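Local coordinates for protein lovastatin nonaketide synthase, polyketide synthase component (Aspergillus terreus, PDB 7CPX) that builds the polyketide backbone of lovastatin from malonyl-CoA, using NADPH and S-adenosylmethionine, together with its partner LovC, at residues A[558-564]-A[842-848]; A[649-654]-A[795-801]; A[724-728]-A[857-861]; A[872-876]-A[890-894]. The protein carries 2 engineered substitutions. One frame throughout, in Å; residues are numbered along the deposited sequence.

Contact 1. Residues A[558-564]-A[842-848]; sequences SVLGIFT and LDIGIEV
V559 and I846 face each other across two neighbouring parallel strands, 558-563 and 844-848, in the five-stranded parallel sheet of the malonyl-CoA:ACP transacylase (MAT) domain. Their side chains cross obliquely: the CG2 methyl of V559 reaches over the strand gap to 3.4 Å from CG1 of I846, and also meets the I844 CG2 methyl at 3.6 Å. A chi1 of 70° tucks CG1 of V559 between the backbone N and the carbonyl carbon, leaving CG2, opposite the N, to reach strand 844-848. On the other side of the sheet, L842 meets L560 at about a right angle, with L842 CD2 3.4 Å from L560 CB; helix 828-838 packs on both leucines. F563 and V848 run side by side and point the same way, with V848 CB over the rim of one ring face. E847 and T564 cross at about a right angle, T564 CG2 lying 3.3 Å from E847 CG, while the E847 carboxylate is held by the backbone N of L854 and weakly by the Y873 hydroxyl. Between the two faces S558, L560, I562 and T564 exchange regular parallel backbone bonds with I844, I846 and V848, the one from V848 N to I562 O being weak. At the far end T564 N donates to V848 O over 3.2 Å, almost straight at 168°; T564 OG1, held by C850 N, adds only a weak bond to the same oxygen.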
loop_
_atom_site.group_PDB
_atom_site.type_symbol
_atom_site.label_atom_id
_atom_site.label_comp_id
_atom_site.label_asym_id
_atom_site.label_seq_id
_atom_site.Cartn_x
_atom_site.Cartn_y
_atom_site.Cartn_z
ATOM N N SER A 558 -1.503 -19.436 -65.953
ATOM C CA SER A 558 -2.020 -19.225 -67.300
ATOM C C SER A 558 -1.225 -18.128 -68.001
ATOM O O SER A 558 -1.257 -16.960 -67.588
ATOM C CB SER A 558 -3.504 -18.872 -67.250
ATOM O OG SER A 558 -3.743 -17.811 -66.346
ATOM N N VAL A 559 -0.524 -18.506 -69.069
ATOM C CA VAL A 559 0.301 -17.583 -69.835
ATOM C C VAL A 559 -0.122 -17.628 -71.296
ATOM O O VAL A 559 -0.587 -18.654 -71.802
ATOM C CB VAL A 559 1.806 -17.906 -69.709
ATOM C CG1 VAL A 559 2.138 -19.194 -70.442
ATOM C CG2 VAL A 559 2.643 -16.755 -70.240
ATOM N N LEU A 560 0.047 -16.496 -71.968
ATOM C CA LEU A 560 -0.195 -16.365 -73.399
ATOM C C LEU A 560 1.149 -16.258 -74.106
ATOM O O LEU A 560 1.931 -15.345 -73.824
ATOM C CB LEU A 560 -1.063 -15.143 -73.698
ATOM C CG LEU A 560 -1.129 -14.691 -75.159
ATOM C CD1 LEU A 560 -1.601 -15.821 -76.057
ATOM C CD2 LEU A 560 -2.034 -13.479 -75.303
ATOM N N GLY A 561 1.412 -17.186 -75.020
ATOM C CA GLY A 561 2.674 -17.200 -75.734
ATOM C C GLY A 561 2.659 -16.336 -76.976
ATOM O O GLY A 561 2.093 -16.722 -78.003
ATOM N N ILE A 562 3.275 -15.158 -76.895
ATOM C CA ILE A 562 3.390 -14.244 -78.023
ATOM C C ILE A 562 4.750 -14.475 -78.662
ATOM O O ILE A 562 5.785 -14.268 -78.024
ATOM C CB ILE A 562 3.227 -12.785 -77.574
ATOM C CG1 ILE A 562 1.816 -12.569 -77.027
ATOM C CG2 ILE A 562 3.534 -11.835 -78.718
ATOM C CD1 ILE A 562 1.774 -12.338 -75.532
ATOM N N PHE A 563 4.757 -14.893 -79.922
ATOM C CA PHE A 563 5.962 -15.400 -80.564
ATOM C C PHE A 563 6.556 -14.337 -81.482
ATOM O O PHE A 563 5.872 -13.825 -82.375
ATOM C CB PHE A 563 5.643 -16.682 -81.328
ATOM C CG PHE A 563 5.399 -17.858 -80.432
ATOM C CD1 PHE A 563 4.230 -17.948 -79.695
ATOM C CD2 PHE A 563 6.343 -18.863 -80.308
ATOM C CE1 PHE A 563 4.003 -19.021 -78.860
ATOM C CE2 PHE A 563 6.119 -19.940 -79.475
ATOM C CZ PHE A 563 4.949 -20.017 -78.749
ATOM N N THR A 564 7.827 -14.013 -81.254
ATOM C CA THR A 564 8.506 -12.991 -82.033
ATOM C C THR A 564 8.869 -13.518 -83.418
ATOM O O THR A 564 9.075 -14.718 -83.617
ATOM C CB THR A 564 9.770 -12.522 -81.311
ATOM O OG1 THR A 564 10.656 -13.632 -81.123
ATOM C CG2 THR A 564 9.420 -11.921 -79.957
ATOM N N LEU A 842 -7.087 -15.407 -68.466
ATOM C CA LEU A 842 -5.647 -15.354 -68.672
ATOM C C LEU A 842 -5.001 -14.451 -67.631
ATOM O O LEU A 842 -5.562 -13.424 -67.240
ATOM C CB LEU A 842 -5.332 -14.846 -70.079
ATOM C CG LEU A 842 -3.848 -14.684 -70.419
ATOM C CD1 LEU A 842 -3.137 -16.028 -70.387
ATOM C CD2 LEU A 842 -3.685 -14.019 -71.773
ATOM N N ASP A 843 -3.809 -14.839 -67.184
ATOM C CA ASP A 843 -3.097 -14.127 -66.131
ATOM C C ASP A 843 -1.884 -13.367 -66.642
ATOM O O ASP A 843 -1.730 -12.180 -66.336
ATOM C CB ASP A 843 -2.666 -15.114 -65.036
ATOM C CG ASP A 843 -3.847 -15.782 -64.359
ATOM O OD1 ASP A 843 -4.850 -15.089 -64.090
ATOM O OD2 ASP A 843 -3.776 -17.003 -64.106
ATOM N N ILE A 844 -1.011 -14.012 -67.416
ATOM C CA ILE A 844 0.246 -13.406 -67.834
ATOM C C ILE A 844 0.458 -13.666 -69.322
ATOM O O ILE A 844 -0.218 -14.488 -69.936
ATOM C CB ILE A 844 1.436 -13.931 -66.998
ATOM C CG1 ILE A 844 2.749 -13.262 -67.413
ATOM C CG2 ILE A 844 1.538 -15.446 -67.106
ATOM C CD1 ILE A 844 3.855 -13.418 -66.397
ATOM N N GLY A 845 1.383 -12.921 -69.903
ATOM C CA GLY A 845 1.819 -13.171 -71.268
ATOM C C GLY A 845 3.327 -13.117 -71.359
ATOM O O GLY A 845 3.970 -12.285 -70.719
ATOM N N ILE A 846 3.886 -14.021 -72.157
ATOM C CA ILE A 846 5.328 -14.140 -72.337
ATOM C C ILE A 846 5.644 -13.943 -73.811
ATOM O O ILE A 846 5.077 -14.630 -74.672
ATOM C CB ILE A 846 5.860 -15.493 -71.843
ATOM C CG1 ILE A 846 5.831 -15.547 -70.316
ATOM C CG2 ILE A 846 7.274 -15.726 -72.355
ATOM C CD1 ILE A 846 6.026 -16.935 -69.751
ATOM N N GLU A 847 6.553 -13.013 -74.096
ATOM C CA GLU A 847 7.064 -12.797 -75.447
ATOM C C GLU A 847 8.180 -13.804 -75.687
ATOM O O GLU A 847 9.362 -13.525 -75.484
ATOM C CB GLU A 847 7.554 -11.366 -75.623
ATOM C CG GLU A 847 8.098 -11.068 -77.012
ATOM C CD GLU A 847 8.384 -9.594 -77.223
ATOM O OE1 GLU A 847 7.952 -8.776 -76.385
ATOM O OE2 GLU A 847 9.041 -9.254 -78.229
ATOM N N VAL A 848 7.789 -14.995 -76.136
ATOM C CA VAL A 848 8.760 -16.044 -76.419
ATOM C C VAL A 848 9.675 -15.571 -77.537
ATOM O O VAL A 848 9.215 -15.232 -78.634
ATOM C CB VAL A 848 8.054 -17.351 -76.794
ATOM C CG1 VAL A 848 9.066 -18.477 -76.945
ATOM C CG2 VAL A 848 6.998 -17.709 -75.757
#

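Contact 2. Residues A[649-654]-A[795-801]; sequences FTAVVG and VPWYSSV
V653 loses more surface here than any other residue of the two segments, and its two methyls divide the work. CG1, which lies opposite its own carbonyl carbon (chi1 -48°), comes obliquely to the indole of W797, 3.3 Å from CZ2. CG2 turns instead to S800 and touches its CB at 3.6 Å. The S800 hydroxyl then donates to V653 O over 3.1 Å, arriving from above the carbonyl plane, 67° out of it, so the valine is met by the serine at both its side chain and its backbone. A651 comes next. Its methyl meets the edge of the same indole, close to the ring plane, with CB 3.4 Å from CD1, while its N-H makes a 2.7 Å bond to P796 O and its carbonyl oxygen accepts from Y798 N at 2.9 Å. That oxygen also lies in the plane of the Y798 ring, at its edge. V795 closes the near end: CG1 lies against the F649 backbone, 3.1 Å from its O, and also reaches the CB atoms of F649 and A651. W797 and V653 both pack further on E659 and C662 of helix 657-665, and the Y798 hydroxyl bonds to T838. Strand 797-798 forms one edge of the parallel sheet within this chain, paired in parallel with 648-652. The turn entered at G654 carries a GxSxG pattern with S656 at its centre and leads from strand to helix, consistent with the nucleophile elbow of the acyltransferase family.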
loop_
_atom_site.group_PDB
_atom_site.type_symbol
_atom_site.label_atom_id
_atom_site.label_comp_id
_atom_site.label_asym_id
_atom_site.label_seq_id
_atom_site.Cartn_x
_atom_site.Cartn_y
_atom_site.Cartn_z
ATOM N N PHE A 649 0.009 -23.033 -71.305
ATOM C CA PHE A 649 0.123 -22.004 -72.325
ATOM C C PHE A 649 -1.193 -21.766 -73.051
ATOM O O PHE A 649 -2.021 -22.669 -73.199
ATOM C CB PHE A 649 1.184 -22.385 -73.366
ATOM C CG PHE A 649 2.572 -21.953 -73.007
ATOM C CD1 PHE A 649 3.055 -20.725 -73.423
ATOM C CD2 PHE A 649 3.400 -22.777 -72.265
ATOM C CE1 PHE A 649 4.333 -20.322 -73.100
ATOM C CE2 PHE A 649 4.680 -22.381 -71.938
ATOM C CZ PHE A 649 5.148 -21.152 -72.357
ATOM N N THR A 650 -1.367 -20.524 -73.491
ATOM C CA THR A 650 -2.260 -20.168 -74.582
ATOM C C THR A 650 -1.415 -19.507 -75.662
ATOM O O THR A 650 -0.501 -18.733 -75.363
ATOM C CB THR A 650 -3.380 -19.224 -74.125
ATOM O OG1 THR A 650 -2.815 -18.080 -73.473
ATOM C CG2 THR A 650 -4.322 -19.938 -73.167
ATOM N N ALA A 651 -1.698 -19.831 -76.921
ATOM C CA ALA A 651 -0.784 -19.514 -78.009
ATOM C C ALA A 651 -1.416 -18.559 -79.009
ATOM O O ALA A 651 -2.560 -18.749 -79.434
ATOM C CB ALA A 651 -0.336 -20.789 -78.730
ATOM N N VAL A 652 -0.653 -17.532 -79.379
ATOM C CA VAL A 652 -0.975 -16.638 -80.484
ATOM C C VAL A 652 0.276 -16.495 -81.337
ATOM O O VAL A 652 1.367 -16.255 -80.808
ATOM C CB VAL A 652 -1.459 -15.259 -79.995
ATOM C CG1 VAL A 652 -1.387 -14.239 -81.124
ATOM C CG2 VAL A 652 -2.876 -15.356 -79.464
ATOM N N VAL A 653 0.121 -16.643 -82.648
ATOM C CA VAL A 653 1.267 -16.638 -83.548
ATOM C C VAL A 653 1.691 -15.202 -83.823
ATOM O O VAL A 653 0.896 -14.260 -83.721
ATOM C CB VAL A 653 0.945 -17.379 -84.863
ATOM C CG1 VAL A 653 0.298 -18.743 -84.599
ATOM C CG2 VAL A 653 0.075 -16.523 -85.759
ATOM N N GLY A 654 2.962 -15.035 -84.179
ATOM C CA GLY A 654 3.472 -13.746 -84.601
ATOM C C GLY A 654 3.564 -13.655 -86.109
ATOM O O GLY A 654 2.559 -13.812 -86.809
ATOM N N VAL A 795 -2.851 -27.140 -76.799
ATOM C CA VAL A 795 -2.803 -25.774 -76.286
ATOM C C VAL A 795 -3.790 -24.908 -77.060
ATOM O O VAL A 795 -3.787 -24.936 -78.300
ATOM C CB VAL A 795 -1.385 -25.193 -76.382
ATOM C CG1 VAL A 795 -1.404 -23.699 -76.090
ATOM C CG2 VAL A 795 -0.447 -25.919 -75.431
ATOM N N PRO A 796 -4.655 -24.131 -76.390
ATOM C CA PRO A 796 -5.467 -23.153 -77.126
ATOM C C PRO A 796 -4.592 -22.259 -77.987
ATOM O O PRO A 796 -3.797 -21.467 -77.469
ATOM C CB PRO A 796 -6.171 -22.369 -76.013
ATOM C CG PRO A 796 -6.237 -23.321 -74.873
ATOM C CD PRO A 796 -4.982 -24.145 -74.953
ATOM N N TRP A 797 -4.733 -22.380 -79.302
ATOM C CA TRP A 797 -3.836 -21.744 -80.253
ATOM C C TRP A 797 -4.646 -20.971 -81.282
ATOM O O TRP A 797 -5.637 -21.480 -81.815
ATOM C CB TRP A 797 -2.955 -22.795 -80.939
ATOM C CG TRP A 797 -2.105 -22.269 -82.045
ATOM C CD1 TRP A 797 -0.871 -21.701 -81.931
ATOM C CD2 TRP A 797 -2.416 -22.278 -83.440
ATOM N NE1 TRP A 797 -0.396 -21.350 -83.170
ATOM C CE2 TRP A 797 -1.326 -21.693 -84.115
ATOM C CE3 TRP A 797 -3.511 -22.721 -84.186
ATOM C CZ2 TRP A 797 -1.301 -21.539 -85.498
ATOM C CZ3 TRP A 797 -3.485 -22.566 -85.558
ATOM C CH2 TRP A 797 -2.387 -21.982 -86.201
ATOM N N TYR A 798 -4.220 -19.739 -81.554
ATOM C CA TYR A 798 -4.934 -18.839 -82.451
ATOM C C TYR A 798 -3.970 -18.313 -83.501
ATOM O O TYR A 798 -2.951 -17.702 -83.162
ATOM C CB TYR A 798 -5.563 -17.678 -81.676
ATOM C CG TYR A 798 -6.548 -18.118 -80.619
ATOM C CD1 TYR A 798 -6.119 -18.477 -79.349
ATOM C CD2 TYR A 798 -7.908 -18.176 -80.890
ATOM C CE1 TYR A 798 -7.015 -18.880 -78.379
ATOM C CE2 TYR A 798 -8.811 -18.577 -79.928
ATOM C CZ TYR A 798 -8.360 -18.928 -78.674
ATOM O OH TYR A 798 -9.258 -19.330 -77.711
ATOM N N SER A 799 -4.291 -18.550 -84.769
ATOM C CA SER A 799 -3.503 -18.002 -85.860
ATOM C C SER A 799 -3.773 -16.510 -86.023
ATOM O O SER A 799 -4.831 -15.998 -85.646
ATOM C CB SER A 799 -3.820 -18.732 -87.165
ATOM O OG SER A 799 -3.156 -18.125 -88.261
ATOM N N SER A 800 -2.793 -15.813 -86.596
ATOM C CA SER A 800 -2.899 -14.385 -86.869
ATOM C C SER A 800 -2.541 -14.126 -88.324
ATOM O O SER A 800 -3.057 -13.191 -88.945
ATOM C CB SER A 800 -1.983 -13.586 -85.942
ATOM O OG SER A 800 -0.626 -13.719 -86.327
ATOM N N VAL A 801 -1.648 -14.955 -88.871
ATOM C CA VAL A 801 -1.372 -14.916 -90.305
ATOM C C VAL A 801 -2.668 -15.103 -91.079
ATOM O O VAL A 801 -2.975 -14.353 -92.014
ATOM C CB VAL A 801 -0.329 -15.986 -90.671
ATOM C CG1 VAL A 801 -0.456 -16.398 -92.129
ATOM C CG2 VAL A 801 1.074 -15.476 -90.370
#

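Contact 3. Residues A[724-728]-A[857-861]; sequences SNSPD and PCVAT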
loop_
_atom_site.group_PDB
_atom_site.type_symbol
_atom_site.label_atom_id
_atom_site.label_comp_id
_atom_site.label_asym_id
_atom_site.label_seq_id
_atom_site.Cartn_x
_atom_site.Cartn_y
_atom_site.Cartn_z
ATOM N N SER A 724 -0.519 -6.072 -88.267
ATOM C CA SER A 724 -1.332 -5.266 -87.358
ATOM C C SER A 724 -1.049 -5.748 -85.939
ATOM O O SER A 724 -1.768 -6.583 -85.389
ATOM C CB SER A 724 -2.811 -5.373 -87.710
ATOM O OG SER A 724 -3.599 -4.565 -86.852
ATOM N N ASN A 725 0.017 -5.210 -85.344
ATOM C CA ASN A 725 0.408 -5.634 -84.003
ATOM C C ASN A 725 -0.614 -5.208 -82.957
ATOM O O ASN A 725 -0.829 -5.927 -81.975
ATOM C CB ASN A 725 1.785 -5.069 -83.658
ATOM C CG ASN A 725 2.847 -5.473 -84.660
ATOM O OD1 ASN A 725 2.870 -6.607 -85.134
ATOM N ND2 ASN A 725 3.732 -4.540 -84.992
ATOM N N SER A 726 -1.245 -4.055 -83.145
ATOM C CA SER A 726 -2.217 -3.541 -82.190
ATOM C C SER A 726 -3.151 -2.599 -82.932
ATOM O O SER A 726 -2.886 -2.227 -84.084
ATOM C CB SER A 726 -1.526 -2.821 -81.020
ATOM O OG SER A 726 -0.948 -1.598 -81.444
ATOM N N PRO A 727 -4.259 -2.195 -82.306
ATOM C CA PRO A 727 -5.155 -1.238 -82.973
ATOM C C PRO A 727 -4.461 0.052 -83.364
ATOM O O PRO A 727 -4.834 0.669 -84.370
ATOM C CB PRO A 727 -6.254 -0.999 -81.928
ATOM C CG PRO A 727 -6.230 -2.214 -81.065
ATOM C CD PRO A 727 -4.795 -2.639 -81.007
ATOM N N ASP A 728 -3.460 0.481 -82.598
ATOM C CA ASP A 728 -2.720 1.702 -82.880
ATOM C C ASP A 728 -1.384 1.446 -83.566
ATOM O O ASP A 728 -0.666 2.405 -83.864
ATOM C CB ASP A 728 -2.482 2.481 -81.583
ATOM C CG ASP A 728 -3.774 2.842 -80.874
ATOM O OD1 ASP A 728 -4.796 3.041 -81.564
ATOM O OD2 ASP A 728 -3.765 2.925 -79.629
ATOM N N PRO A 857 2.939 -3.100 -78.374
ATOM C CA PRO A 857 1.660 -3.303 -79.074
ATOM C C PRO A 857 0.839 -4.440 -78.497
ATOM O O PRO A 857 -0.389 -4.329 -78.410
ATOM C CB PRO A 857 2.094 -3.581 -80.521
ATOM C CG PRO A 857 3.495 -4.066 -80.417
ATOM C CD PRO A 857 4.094 -3.330 -79.259
ATOM N N CYS A 858 1.487 -5.527 -78.073
ATOM C CA CYS A 858 0.742 -6.663 -77.543
ATOM C C CYS A 858 0.059 -6.308 -76.229
ATOM O O CYS A 858 -1.121 -6.617 -76.028
ATOM C CB CYS A 858 1.669 -7.860 -77.351
ATOM S SG CYS A 858 0.834 -9.305 -76.670
ATOM N N VAL A 859 0.787 -5.666 -75.313
ATOM C CA VAL A 859 0.188 -5.314 -74.030
ATOM C C VAL A 859 -0.898 -4.263 -74.227
ATOM O O VAL A 859 -1.930 -4.281 -73.544
ATOM C CB VAL A 859 1.269 -4.849 -73.037
ATOM C CG1 VAL A 859 1.746 -3.442 -73.363
ATOM C CG2 VAL A 859 0.746 -4.929 -71.610
ATOM N N ALA A 860 -0.695 -3.338 -75.171
ATOM C CA ALA A 860 -1.737 -2.362 -75.466
ATOM C C ALA A 860 -2.990 -3.044 -75.999
ATOM O O ALA A 860 -4.111 -2.693 -75.612
ATOM C CB ALA A 860 -1.219 -1.331 -76.468
ATOM N N THR A 861 -2.821 -4.025 -76.890
ATOM C CA THR A 861 -3.969 -4.761 -77.408
ATOM C C THR A 861 -4.675 -5.526 -76.297
ATOM O O THR A 861 -5.909 -5.585 -76.259
ATOM C CB THR A 861 -3.524 -5.721 -78.511
ATOM O OG1 THR A 861 -2.824 -4.994 -79.528
ATOM C CG2 THR A 861 -4.725 -6.426 -79.129
#
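S726 turns its side chain to the helix of P857 and T861. The CB atom lies against the bonded pair P857 O and T861 OG1, 3.2 Å from P857 O. One bond further, OG swings toward the pyrrolidine ring and comes 3.7 Å from P857 CB; its chi1 of 70° sets it between the backbone N and the carbonyl carbon and brings it alongside the proline. The same ring is met from the neighbouring residue, with N725 CB 3.5 Å from P857 CB, while the amide end of N725 leads off to a weak bond with T731. At the other end of the contact P727 lays its CD atom 3.4 Å from T861 OG1. That hydroxyl is already used within the helix: a chi1 of -55° puts OG1 beside its own backbone N, and it donates to P857 O over 2.8 Å. The T861 N-H reaches the same carbonyl oxygen at 2.9 Å from the opposite face of its plane. S829 of helix 828-838 touches both P727 and T861. The loop belongs to the LovC-binding region of the MAT domain, and it lies on helix 855-865 through carbon-carbon and carbon-oxygen contacts. Since no hydrogen bond joins the two segments, and the T861 hydroxyl and P857 carbonyl satisfy each other, the fit depends on shape and van der Waals contact.

Contact 4. Residues A[872-876]-A[890-894]; sequences AYTGC and ALAYL
Strand 872-875 and helix 890-894 run nearly antiparallel, 162° apart with axes 7.9 Å from each other, and meet chiefly through T874, A890 and Y893. The Y893 side chain extends opposite its backbone N (chi1 -163°), which carries the ring out to the strand, over the Y873 carbonyl oxygen. Y873 O stands 3.3 Å above one face of that ring, toward the rim and nearest CZ. A872 comes to the ring from its edge, close to the plane, with CB 3.7 Å from CE1. T874 and Y893 slide past each other in opposite directions. With OG1 of the threonine beside the backbone N (chi1 -62°), its methyl, CG2, falls opposite that N and drops onto the first turn of the segment, 3.5 Å from A890 CA. A890 CB in turn touches C876 CB at 3.7 Å and approaches G875 O at 3.4 Å. Along one edge the strand bonds to 844-848 through the backbones of A872 and T874; from the helix, L894 also packs on I844 and I846. R897, one turn along the helix, makes a cation-pi contact with the Y893 ring. No hydrogen bond joins strand and helix: the closeness at the A890 end is consistent with small groups meeting there (A890, T874, C876), while Y893 fills the other end, its ring lying over the Y873 carbonyl oxygen by van der Waals contact.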
loop_
_atom_site.group_PDB
_atom_site.type_symbol
_atom_site.label_atom_id
_atom_site.label_comp_id
_atom_site.label_asym_id
_atom_site.label_seq_id
_atom_site.Cartn_x
_atom_site.Cartn_y
_atom_site.Cartn_z
ATOM N N ALA A 872 0.002 -9.040 -66.865
ATOM C CA ALA A 872 1.453 -9.045 -66.760
ATOM C C ALA A 872 2.088 -9.450 -68.083
ATOM O O ALA A 872 1.544 -10.259 -68.838
ATOM C CB ALA A 872 1.894 -10.002 -65.655
ATOM N N TYR A 873 3.255 -8.872 -68.363
ATOM C CA TYR A 873 4.012 -9.171 -69.570
ATOM C C TYR A 873 5.454 -9.475 -69.193
ATOM O O TYR A 873 6.012 -8.846 -68.289
ATOM C CB TYR A 873 3.964 -8.002 -70.554
ATOM C CG TYR A 873 4.182 -8.410 -71.990
ATOM C CD1 TYR A 873 3.106 -8.676 -72.824
ATOM C CD2 TYR A 873 5.460 -8.531 -72.511
ATOM C CE1 TYR A 873 3.298 -9.049 -74.137
ATOM C CE2 TYR A 873 5.662 -8.903 -73.825
ATOM C CZ TYR A 873 4.575 -9.162 -74.634
ATOM O OH TYR A 873 4.759 -9.534 -75.948
ATOM N N THR A 874 6.054 -10.443 -69.886
ATOM C CA THR A 874 7.387 -10.915 -69.533
ATOM C C THR A 874 8.177 -11.277 -70.779
ATOM O O THR A 874 7.682 -12.008 -71.642
ATOM C CB THR A 874 7.301 -12.135 -68.609
ATOM O OG1 THR A 874 6.652 -11.766 -67.387
ATOM C CG2 THR A 874 8.686 -12.675 -68.304
ATOM N N GLY A 875 9.410 -10.787 -70.856
ATOM C CA GLY A 875 10.343 -11.182 -71.892
ATOM C C GLY A 875 11.320 -12.221 -71.372
ATOM O O GLY A 875 11.657 -12.238 -70.191
ATOM N N CYS A 876 11.775 -13.095 -72.274
ATOM C CA CYS A 876 12.663 -14.189 -71.908
ATOM C C CYS A 876 13.985 -14.196 -72.662
ATOM O O CYS A 876 14.880 -14.963 -72.289
ATOM C CB CYS A 876 11.965 -15.539 -72.125
ATOM S SG CYS A 876 11.437 -15.831 -73.823
ATOM N N ALA A 890 12.797 -14.090 -66.858
ATOM C CA ALA A 890 11.427 -14.460 -67.194
ATOM C C ALA A 890 10.813 -15.310 -66.087
ATOM O O ALA A 890 9.687 -15.057 -65.636
ATOM C CB ALA A 890 11.394 -15.208 -68.527
ATOM N N LEU A 891 11.554 -16.318 -65.624
ATOM C CA LEU A 891 11.064 -17.145 -64.524
ATOM C C LEU A 891 10.903 -16.321 -63.253
ATOM O O LEU A 891 9.985 -16.556 -62.460
ATOM C CB LEU A 891 12.010 -18.320 -64.282
ATOM C CG LEU A 891 12.040 -19.412 -65.353
ATOM C CD1 LEU A 891 12.993 -20.521 -64.940
ATOM C CD2 LEU A 891 10.649 -19.973 -65.608
ATOM N N ALA A 892 11.796 -15.353 -63.041
ATOM C CA ALA A 892 11.705 -14.484 -61.876
ATOM C C ALA A 892 10.430 -13.657 -61.904
ATOM O O ALA A 892 9.760 -13.501 -60.878
ATOM C CB ALA A 892 12.930 -13.572 -61.826
ATOM N N TYR A 893 10.093 -13.102 -63.066
ATOM C CA TYR A 893 8.845 -12.361 -63.198
ATOM C C TYR A 893 7.652 -13.272 -62.948
ATOM O O TYR A 893 6.720 -12.909 -62.217
ATOM C CB TYR A 893 8.766 -11.734 -64.590
ATOM C CG TYR A 893 7.752 -10.622 -64.718
ATOM C CD1 TYR A 893 6.394 -10.882 -64.640
ATOM C CD2 TYR A 893 8.156 -9.311 -64.934
ATOM C CE1 TYR A 893 5.467 -9.873 -64.764
ATOM C CE2 TYR A 893 7.233 -8.293 -65.058
ATOM C CZ TYR A 893 5.888 -8.579 -64.972
ATOM O OH TYR A 893 4.962 -7.569 -65.096
ATOM N N LEU A 894 7.678 -14.473 -63.531
ATOM C CA LEU A 894 6.594 -15.425 -63.308
ATOM C C LEU A 894 6.412 -15.713 -61.824
ATOM O O LEU A 894 5.282 -15.738 -61.319
ATOM C CB LEU A 894 6.877 -16.719 -64.068
ATOM C CG LEU A 894 6.540 -16.722 -65.558
ATOM C CD1 LEU A 894 7.289 -17.838 -66.263
ATOM C CD2 LEU A 894 5.042 -16.875 -65.756
#

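Overall arrangement
Contacts 1 and 2 pair strands of one five-stranded parallel sheet, ordered 797-798, 648-652, 558-563, 844-848, 872-875, and contact 4 sets a helix against its edge strand 872-875. Contact 1 is the middle: its centre lies 10 Å from that of contact 2 and 9 Å from that of contact 4, whereas those two are 18 Å apart and do not touch. The sheet bonds continue toward contact 2 from V559 O to T650 N, 2.6 Å apart. Toward contact 4, E847 N lies 2.9 Å from T874 O. Contact 3 sits off the sheet, joined by C858 SG, which touches I562 CD1 and Y873 CE1. The probable nucleophile elbow begins at G654 in contact 2, and F563 of contact 1 touches it.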